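Local coordinates for ferric uptake regulation protein (Pseudomonas aeruginosa, PDB 1MZB) that probably acts as an iron-responsive, DNA-binding transcriptional regulator that governs iron uptake and homeostasis as a zinc-bound dimer, at residues Met3-Glu8 and Lys22-Leu27; Glu38-Ala43 and Ala54-Val59; Ile101-Ala106 and His126-Tyr131. All coordinates share one frame; numbering follows the deposited sequence.

Contact 1: residues Met3-Glu8 and Lys22-Leu27; sequences MVENSE and KILQML
Glu5, on the N-terminal helix 4-11, reaches over Leu24 to Gln25 on helix 18-28. Its CB and CG each lie 4.0 Å from Leu24 CD2, so the aliphatic base of the acid packs on the end of the leucine. The chain then bends at chi2 (85°) and turns the carboxylate toward Gln25, where Glu5 OE2 stands 3.6 Å from Gln25 CG and 3.7 Å from Gln25 NE2. The two side chains cross at about a right angle, carboxylate and amide planes turned 68° apart, and no hydrogen bond joins them. One turn further along, Glu8 comes to the same leucine methyl, with Glu8 OE1 3.5 Å from Leu24 CD2. Its other oxygen, OE2, forms a salt bridge with Lys110 of the second subunit. Leu24 also packs on Phe63 of helix 53-66 and Leu83 of strand 80-83, in the N-terminal winged-helix domain. The axes of residues 4-8 and 22-27 approach to 10.6 Å, at 108°. The chemistry is mixed: Glu5 gives CB and CG, Glu8 an oxygen, to Leu24 CD2, while the charge of Glu8 is answered across the dimer.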
loop_
_atom_site.group_PDB
_atom_site.type_symbol
_atom_site.label_atom_id
_atom_site.label_comp_id
_atom_site.label_asym_id
_atom_site.label_seq_id
_atom_site.Cartn_x
_atom_site.Cartn_y
_atom_site.Cartn_z
ATOM N N MET A 3 2.746 18.223 -16.362
ATOM C CA MET A 3 2.307 16.806 -16.245
ATOM C C MET A 3 2.728 16.267 -14.879
ATOM O O MET A 3 3.588 16.838 -14.208
ATOM C CB MET A 3 2.935 15.977 -17.363
ATOM C CG MET A 3 2.092 14.797 -17.820
ATOM S SD MET A 3 2.748 13.992 -19.321
ATOM C CE MET A 3 1.695 14.678 -20.620
ATOM N N VAL A 4 2.114 15.168 -14.457
ATOM C CA VAL A 4 2.437 14.590 -13.161
ATOM C C VAL A 4 3.839 14.015 -13.170
ATOM O O VAL A 4 4.536 14.069 -12.161
ATOM C CB VAL A 4 1.409 13.484 -12.770
ATOM C CG1 VAL A 4 1.934 12.645 -11.603
ATOM C CG2 VAL A 4 0.101 14.132 -12.391
ATOM N N GLU A 5 4.253 13.458 -14.304
ATOM C CA GLU A 5 5.593 12.883 -14.412
ATOM C C GLU A 5 6.635 13.982 -14.304
ATOM O O GLU A 5 7.677 13.805 -13.688
ATOM C CB GLU A 5 5.779 12.148 -15.748
ATOM C CG GLU A 5 5.017 10.836 -15.864
ATOM C CD GLU A 5 3.588 11.028 -16.313
ATOM O OE1 GLU A 5 3.008 12.072 -15.962
ATOM O OE2 GLU A 5 3.033 10.139 -17.007
ATOM N N ASN A 6 6.350 15.128 -14.914
ATOM C CA ASN A 6 7.286 16.245 -14.859
ATOM C C ASN A 6 7.514 16.687 -13.425
ATOM O O ASN A 6 8.645 16.917 -13.025
ATOM C CB ASN A 6 6.761 17.415 -15.688
ATOM C CG ASN A 6 6.811 17.137 -17.176
ATOM O OD1 ASN A 6 6.939 15.982 -17.609
ATOM N ND2 ASN A 6 6.698 18.194 -17.976
ATOM N N SER A 7 6.437 16.793 -12.652
ATOM C CA SER A 7 6.556 17.209 -11.265
ATOM C C SER A 7 7.364 16.192 -10.483
ATOM O O SER A 7 8.230 16.556 -9.693
ATOM C CB SER A 7 5.177 17.382 -10.616
ATOM O OG SER A 7 4.392 18.300 -11.361
ATOM N N GLU A 8 7.105 14.907 -10.718
ATOM C CA GLU A 8 7.842 13.878 -9.997
ATOM C C GLU A 8 9.329 13.977 -10.257
ATOM O O GLU A 8 10.135 13.876 -9.334
ATOM C CB GLU A 8 7.335 12.498 -10.399
ATOM C CG GLU A 8 5.919 12.252 -9.952
ATOM C CD GLU A 8 5.475 10.843 -10.257
ATOM O OE1 GLU A 8 5.415 10.504 -11.452
ATOM O OE2 GLU A 8 5.203 10.085 -9.302
ATOM N N LYS A 22 9.511 8.358 -20.571
ATOM C CA LYS A 22 9.013 7.090 -21.059
ATOM C C LYS A 22 9.233 5.931 -20.064
ATOM O O LYS A 22 8.369 5.075 -19.893
ATOM C CB LYS A 22 9.633 6.772 -22.420
ATOM C CG LYS A 22 8.967 7.569 -23.555
ATOM C CD LYS A 22 9.580 7.295 -24.921
ATOM C CE LYS A 22 8.805 8.078 -26.010
ATOM N NZ LYS A 22 7.328 7.992 -25.757
ATOM N N ILE A 23 10.382 5.918 -19.404
ATOM C CA ILE A 23 10.657 4.842 -18.444
ATOM C C ILE A 23 9.740 4.938 -17.219
ATOM O O ILE A 23 9.209 3.931 -16.731
ATOM C CB ILE A 23 12.154 4.865 -18.073
ATOM C CG1 ILE A 23 12.955 4.486 -19.329
ATOM C CG2 ILE A 23 12.417 3.920 -16.878
ATOM C CD1 ILE A 23 14.456 4.708 -19.254
ATOM N N LEU A 24 9.522 6.149 -16.728
ATOM C CA LEU A 24 8.624 6.319 -15.609
ATOM C C LEU A 24 7.193 5.874 -15.993
ATOM O O LEU A 24 6.469 5.312 -15.177
ATOM C CB LEU A 24 8.635 7.783 -15.162
ATOM C CG LEU A 24 7.971 8.070 -13.817
ATOM C CD1 LEU A 24 8.704 7.331 -12.708
ATOM C CD2 LEU A 24 7.991 9.588 -13.557
ATOM N N GLN A 25 6.789 6.102 -17.241
ATOM C CA GLN A 25 5.450 5.709 -17.676
ATOM C C GLN A 25 5.378 4.197 -17.761
ATOM O O GLN A 25 4.354 3.593 -17.424
ATOM C CB GLN A 25 5.114 6.335 -19.043
ATOM C CG GLN A 25 4.893 7.838 -18.982
ATOM C CD GLN A 25 4.790 8.467 -20.368
ATOM O OE1 GLN A 25 5.237 7.884 -21.356
ATOM N NE2 GLN A 25 4.223 9.677 -20.437
ATOM N N MET A 26 6.475 3.577 -18.203
ATOM C CA MET A 26 6.501 2.130 -18.277
ATOM C C MET A 26 6.368 1.553 -16.870
ATOM O O MET A 26 5.646 0.573 -16.655
ATOM C CB MET A 26 7.797 1.640 -18.915
ATOM C CG MET A 26 7.778 0.149 -19.163
ATOM S SD MET A 26 6.275 -0.285 -20.088
ATOM C CE MET A 26 6.558 0.634 -21.616
ATOM N N LEU A 27 7.068 2.145 -15.907
ATOM C CA LEU A 27 6.991 1.662 -14.536
ATOM C C LEU A 27 5.587 1.812 -13.985
ATOM O O LEU A 27 5.096 0.940 -13.255
ATOM C CB LEU A 27 7.944 2.450 -13.637
ATOM C CG LEU A 27 9.417 2.112 -13.825
ATOM C CD1 LEU A 27 10.264 3.013 -12.926
ATOM C CD2 LEU A 27 9.634 0.632 -13.502
#

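Contact 2: residues Glu38-Ala43 and Ala54-Val59; sequences EDVYKA and ATVYRV
Helices 37-46 and 53-66 belong to the helix-turn-helix part of the winged-helix DNA-binding domain found in this regulator family; by analogy with relatives, helix 53-66 is probably the recognition helix. Val56 of that helix directs both methyls at helix 37-46. Its CG1, anti to the backbone N (chi1 168°), meets Val40, lying 3.7 Å from Val40 CG1 and 3.8 Å from Val40 CB, so the two valines touch methyl to methyl. The other branch, Val56 CG2, turns to the next residue and sits 4.1 Å from both CA and CB of Tyr41, at the edge of the tyrosine ring and near its plane. Val56 thus straddles two consecutive residues, one methyl on each, and the helices come close enough for the CA atoms of Tyr41 and Val56 to stand 6.3 Å apart. Around this point Leu44 and Val51 also pack on Val56, Met26 of helix 18-28 and Leu60 close over Val40, and Leu53 touches Tyr41. The contact between the two segments is apolar, without a hydrogen bond. Valine has no torsion beyond chi1 to reposition its methyls, so the close approach of Val40 and Val56 follows from backbone placement and chi1 alone.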
loop_
_atom_site.group_PDB
_atom_site.type_symbol
_atom_site.label_atom_id
_atom_site.label_comp_id
_atom_site.label_asym_id
_atom_site.label_seq_id
_atom_site.Cartn_x
_atom_site.Cartn_y
_atom_site.Cartn_z
ATOM N N GLU A 38 15.804 -5.397 -17.945
ATOM C CA GLU A 38 15.471 -6.051 -19.213
ATOM C C GLU A 38 13.965 -6.068 -19.470
ATOM O O GLU A 38 13.523 -5.908 -20.628
ATOM C CB GLU A 38 16.008 -7.496 -19.228
ATOM C CG GLU A 38 17.491 -7.578 -19.604
ATOM C CD GLU A 38 17.912 -9.024 -19.783
ATOM O OE1 GLU A 38 17.458 -9.633 -20.788
ATOM O OE2 GLU A 38 18.672 -9.532 -18.911
ATOM N N ASP A 39 13.177 -6.288 -18.411
ATOM C CA ASP A 39 11.715 -6.277 -18.554
ATOM C C ASP A 39 11.280 -4.899 -19.035
ATOM O O ASP A 39 10.415 -4.789 -19.911
ATOM C CB ASP A 39 10.995 -6.570 -17.232
ATOM C CG ASP A 39 11.189 -8.009 -16.728
ATOM O OD1 ASP A 39 11.309 -8.949 -17.559
ATOM O OD2 ASP A 39 11.199 -8.194 -15.485
ATOM N N VAL A 40 11.854 -3.843 -18.454
ATOM C CA VAL A 40 11.486 -2.489 -18.885
ATOM C C VAL A 40 11.882 -2.297 -20.352
ATOM O O VAL A 40 11.061 -1.843 -21.193
ATOM C CB VAL A 40 12.155 -1.407 -17.979
ATOM C CG1 VAL A 40 11.836 -0.007 -18.491
ATOM C CG2 VAL A 40 11.665 -1.539 -16.544
ATOM N N TYR A 41 13.127 -2.632 -20.675
ATOM C CA TYR A 41 13.640 -2.532 -22.057
ATOM C C TYR A 41 12.768 -3.296 -23.069
ATOM O O TYR A 41 12.384 -2.752 -24.147
ATOM C CB TYR A 41 15.091 -3.072 -22.087
ATOM C CG TYR A 41 15.652 -3.271 -23.467
ATOM C CD1 TYR A 41 16.056 -2.188 -24.237
ATOM C CD2 TYR A 41 15.771 -4.556 -24.006
ATOM C CE1 TYR A 41 16.586 -2.382 -25.533
ATOM C CE2 TYR A 41 16.287 -4.758 -25.287
ATOM C CZ TYR A 41 16.687 -3.671 -26.041
ATOM O OH TYR A 41 17.150 -3.892 -27.321
ATOM N N LYS A 42 12.422 -4.533 -22.734
ATOM C CA LYS A 42 11.595 -5.356 -23.616
ATOM C C LYS A 42 10.218 -4.728 -23.800
ATOM O O LYS A 42 9.691 -4.704 -24.927
ATOM C CB LYS A 42 11.438 -6.767 -23.068
ATOM C CG LYS A 42 12.701 -7.620 -23.234
ATOM C CD LYS A 42 12.602 -8.892 -22.401
ATOM C CE LYS A 42 13.872 -9.732 -22.498
ATOM N NZ LYS A 42 13.790 -10.934 -21.620
ATOM N N ALA A 43 9.630 -4.241 -22.708
ATOM C CA ALA A 43 8.307 -3.585 -22.799
ATOM C C ALA A 43 8.416 -2.377 -23.715
ATOM O O ALA A 43 7.544 -2.141 -24.561
ATOM C CB ALA A 43 7.834 -3.147 -21.432
ATOM N N ALA A 54 21.236 -0.072 -22.035
ATOM C CA ALA A 54 22.143 0.660 -21.156
ATOM C C ALA A 54 21.487 1.936 -20.681
ATOM O O ALA A 54 21.653 2.348 -19.537
ATOM C CB ALA A 54 23.468 0.981 -21.880
ATOM N N THR A 55 20.715 2.571 -21.556
ATOM C CA THR A 55 20.049 3.792 -21.124
ATOM C C THR A 55 18.946 3.442 -20.099
ATOM O O THR A 55 18.749 4.157 -19.131
ATOM C CB THR A 55 19.420 4.511 -22.325
ATOM O OG1 THR A 55 20.481 4.952 -23.182
ATOM C CG2 THR A 55 18.555 5.726 -21.860
ATOM N N VAL A 56 18.243 2.342 -20.317
ATOM C CA VAL A 56 17.183 1.940 -19.393
ATOM C C VAL A 56 17.804 1.695 -18.031
ATOM O O VAL A 56 17.310 2.175 -17.015
ATOM C CB VAL A 56 16.445 0.637 -19.862
ATOM C CG1 VAL A 56 15.565 0.108 -18.707
ATOM C CG2 VAL A 56 15.549 0.935 -21.151
ATOM N N TYR A 57 18.908 0.963 -17.996
ATOM C CA TYR A 57 19.544 0.681 -16.707
ATOM C C TYR A 57 20.014 1.976 -16.025
ATOM O O TYR A 57 19.844 2.169 -14.830
ATOM C CB TYR A 57 20.743 -0.236 -16.881
ATOM C CG TYR A 57 21.382 -0.584 -15.543
ATOM C CD1 TYR A 57 20.771 -1.474 -14.667
ATOM C CD2 TYR A 57 22.563 0.039 -15.130
ATOM C CE1 TYR A 57 21.329 -1.742 -13.390
ATOM C CE2 TYR A 57 23.119 -0.212 -13.869
ATOM C CZ TYR A 57 22.505 -1.090 -13.018
ATOM O OH TYR A 57 23.037 -1.329 -11.775
ATOM N N ARG A 58 20.621 2.851 -16.807
ATOM C CA ARG A 58 21.105 4.111 -16.267
ATOM C C ARG A 58 19.981 4.925 -15.656
ATOM O O ARG A 58 20.107 5.423 -14.542
ATOM C CB ARG A 58 21.790 4.912 -17.381
ATOM C CG ARG A 58 23.034 4.231 -17.859
ATOM C CD ARG A 58 24.219 4.680 -17.071
ATOM N NE ARG A 58 24.726 5.959 -17.581
ATOM C CZ ARG A 58 25.541 6.078 -18.627
ATOM N NH1 ARG A 58 25.939 4.992 -19.279
ATOM N NH2 ARG A 58 25.975 7.280 -19.011
ATOM N N VAL A 59 18.892 5.084 -16.400
ATOM C CA VAL A 59 17.761 5.850 -15.896
ATOM C C VAL A 59 17.151 5.219 -14.645
ATOM O O VAL A 59 16.829 5.909 -13.695
ATOM C CB VAL A 59 16.657 5.998 -16.941
ATOM C CG1 VAL A 59 15.420 6.671 -16.298
ATOM C CG2 VAL A 59 17.142 6.814 -18.129
#

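Contact 3: residues Ile101-Ala106 and His126-Tyr131; sequences IEFMDA and HNLVLY. With ZN (zinc ion), chain C; ZN (zinc ion), chain B.
Phe103 has chi1 73°, which sets its CG between the backbone N and the carbonyl carbon and sends the ring across the sheet toward Leu128 and Leu130; Leu128 meets it with CG anti to its own N (chi1 173°). The sheet is the three-stranded one of the C-terminal domain, through which the family dimerises. Its central strand 90-94 runs antiparallel to 100-103 and parallel to 129-132, the edge strands within this chain. Phe103 ends strand 100-103, Leu130 lies in strand 129-132 and Leu128 just before it; they meet over the middle strand, where Met92 and Asp90 also touch the Phe103 side chain. CZ makes the closest approaches: Phe103 CZ is 3.7 Å from Leu128 CD2, which lies at the ring edge near its plane, and 3.6 Å from Leu130 CD1. Phe103 CE1 adds a looser approach of 3.9 Å to Leu130 CD1. Both leucines cross the phenylalanine at about a right angle.

The same segments carry ligands of two zinc sites. Glu102, next to Phe103, gives OE2 to one zinc ion at 2.2 Å, in a site completed by His34, Glu82 and His91. Met104 and Ala106 pack on Gly87 and Leu83 of the second subunit, while Asp105 N-caps helix 106-117 through OD2 and the backbone N of Ile108. At the start of the other segment His126 joins His88, Asp90 and Glu109 around a second zinc ion: His126 NE2 binds the metal at 2.2 Å, and water 1 lies 2.3 Å from that zinc.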
loop_
_atom_site.group_PDB
_atom_site.type_symbol
_atom_site.label_atom_id
_atom_site.label_comp_id
_atom_site.label_asym_id
_atom_site.label_seq_id
_atom_site.Cartn_x
_atom_site.Cartn_y
_atom_site.Cartn_z
ATOM N N ILE A 101 5.611 -12.093 -3.423
ATOM C CA ILE A 101 4.286 -11.774 -2.906
ATOM C C ILE A 101 4.392 -10.545 -2.000
ATOM O O ILE A 101 5.081 -10.576 -0.986
ATOM C CB ILE A 101 3.734 -12.973 -2.085
ATOM C CG1 ILE A 101 3.632 -14.213 -2.987
ATOM C CG2 ILE A 101 2.387 -12.622 -1.435
ATOM C CD1 ILE A 101 3.491 -15.510 -2.219
ATOM N N GLU A 102 3.733 -9.455 -2.377
ATOM C CA GLU A 102 3.750 -8.267 -1.525
ATOM C C GLU A 102 2.763 -8.416 -0.358
ATOM O O GLU A 102 1.720 -9.078 -0.471
ATOM C CB GLU A 102 3.358 -7.009 -2.314
ATOM C CG GLU A 102 4.405 -6.519 -3.299
ATOM C CD GLU A 102 4.085 -5.138 -3.860
ATOM O OE1 GLU A 102 2.887 -4.768 -3.885
ATOM O OE2 GLU A 102 5.021 -4.430 -4.295
ATOM N N PHE A 103 3.097 -7.800 0.771
ATOM C CA PHE A 103 2.201 -7.799 1.923
ATOM C C PHE A 103 2.488 -6.549 2.718
ATOM O O PHE A 103 3.515 -5.898 2.527
ATOM C CB PHE A 103 2.369 -9.041 2.797
ATOM C CG PHE A 103 3.635 -9.067 3.612
ATOM C CD1 PHE A 103 4.833 -9.555 3.068
ATOM C CD2 PHE A 103 3.627 -8.616 4.918
ATOM C CE1 PHE A 103 6.008 -9.595 3.835
ATOM C CE2 PHE A 103 4.796 -8.637 5.704
ATOM C CZ PHE A 103 5.987 -9.133 5.159
ATOM N N MET A 104 1.563 -6.193 3.590
ATOM C CA MET A 104 1.719 -5.026 4.440
ATOM C C MET A 104 0.961 -5.385 5.709
ATOM O O MET A 104 -0.265 -5.563 5.685
ATOM C CB MET A 104 1.085 -3.808 3.779
ATOM C CG MET A 104 0.508 -2.804 4.763
ATOM S SD MET A 104 1.727 -1.694 5.400
ATOM C CE MET A 104 1.755 -0.476 4.079
ATOM N N ASP A 105 1.686 -5.541 6.801
ATOM C CA ASP A 105 1.047 -5.904 8.050
ATOM C C ASP A 105 1.115 -4.717 9.010
ATOM O O ASP A 105 2.195 -4.373 9.476
ATOM C CB ASP A 105 1.760 -7.084 8.685
ATOM C CG ASP A 105 1.010 -7.599 9.885
ATOM O OD1 ASP A 105 -0.171 -7.945 9.708
ATOM O OD2 ASP A 105 1.566 -7.637 10.987
ATOM N N ALA A 106 -0.033 -4.123 9.333
ATOM C CA ALA A 106 -0.036 -2.962 10.221
ATOM C C ALA A 106 0.562 -3.284 11.603
ATOM O O ALA A 106 1.172 -2.426 12.219
ATOM C CB ALA A 106 -1.479 -2.413 10.369
ATOM N N HIS A 126 12.914 1.154 5.848
ATOM C CA HIS A 126 13.105 -0.204 6.302
ATOM C C HIS A 126 12.899 -1.167 5.165
ATOM O O HIS A 126 12.273 -0.843 4.122
ATOM C CB HIS A 126 12.152 -0.585 7.439
ATOM C CG HIS A 126 10.710 -0.648 7.034
ATOM N ND1 HIS A 126 9.938 0.475 6.995
ATOM C CD2 HIS A 126 9.961 -1.721 6.679
ATOM C CE1 HIS A 126 8.737 0.077 6.618
ATOM N NE2 HIS A 126 8.697 -1.241 6.415
ATOM N N ASN A 127 13.430 -2.361 5.376
ATOM C CA ASN A 127 13.278 -3.436 4.406
ATOM C C ASN A 127 12.977 -4.733 5.124
ATOM O O ASN A 127 13.722 -5.143 6.023
ATOM C CB ASN A 127 14.557 -3.611 3.599
ATOM C CG ASN A 127 14.409 -4.666 2.539
ATOM O OD1 ASN A 127 15.146 -5.635 2.518
ATOM N ND2 ASN A 127 13.437 -4.478 1.653
ATOM N N LEU A 128 11.892 -5.386 4.745
ATOM C CA LEU A 128 11.549 -6.669 5.363
ATOM C C LEU A 128 11.263 -7.681 4.253
ATOM O O LEU A 128 10.407 -7.442 3.397
ATOM C CB LEU A 128 10.296 -6.553 6.262
ATOM C CG LEU A 128 9.814 -7.912 6.797
ATOM C CD1 LEU A 128 10.866 -8.563 7.751
ATOM C CD2 LEU A 128 8.473 -7.699 7.569
ATOM N N VAL A 129 12.023 -8.769 4.222
ATOM C CA VAL A 129 11.754 -9.807 3.207
ATOM C C VAL A 129 11.591 -11.113 3.951
ATOM O O VAL A 129 12.419 -11.456 4.810
ATOM C CB VAL A 129 12.934 -9.925 2.195
ATOM C CG1 VAL A 129 12.650 -11.087 1.172
ATOM C CG2 VAL A 129 13.126 -8.613 1.470
ATOM N N LEU A 130 10.519 -11.851 3.650
ATOM C CA LEU A 130 10.309 -13.126 4.314
ATOM C C LEU A 130 10.500 -14.193 3.239
ATOM O O LEU A 130 9.809 -14.162 2.241
ATOM C CB LEU A 130 8.884 -13.205 4.880
ATOM C CG LEU A 130 8.578 -12.123 5.924
ATOM C CD1 LEU A 130 7.148 -12.319 6.435
ATOM C CD2 LEU A 130 9.588 -12.193 7.051
ATOM N N TYR A 131 11.469 -15.085 3.426
ATOM C CA TYR A 131 11.713 -16.121 2.432
ATOM C C TYR A 131 10.874 -17.288 2.864
ATOM O O TYR A 131 10.961 -17.713 4.005
ATOM C CB TYR A 131 13.195 -16.492 2.367
ATOM C CG TYR A 131 14.049 -15.322 1.892
ATOM C CD1 TYR A 131 14.173 -15.026 0.529
ATOM C CD2 TYR A 131 14.685 -14.487 2.815
ATOM C CE1 TYR A 131 14.918 -13.922 0.091
ATOM C CE2 TYR A 131 15.439 -13.361 2.375
ATOM C CZ TYR A 131 15.541 -13.109 1.020
ATOM O OH TYR A 131 16.294 -12.042 0.581
HETATM ZN ZN ZN C . 7.113 -4.950 -4.422
HETATM ZN ZN ZN B . 7.067 -2.623 6.086
HETATM O O HOH W 1 8.025 -4.009 7.646
#

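In the fold
Contacts 1 and 2 share the N-terminal DNA-binding domain and touch: Ile23 of helix 18-28 packs on Val56 and Val59 of helix 53-66, Met26 on Val40 and Ala43 of the next helix, 37-46. Contact 2 is the buried one and apolar, whereas contact 1 is partly buried and mixes one leucine with two acidic chains and a glutamine. Contact 3, a surface contact between the edge strands of the C-terminal sheet, stands on the opposite side of the chain's centre, its centre about 26 Å from that of either, and brings the rim of an aromatic ring against two leucines beside metal ligands. Contacts 1 and 3 both meet the second subunit; no other protein chain of the assembly touches the segments of contact 2.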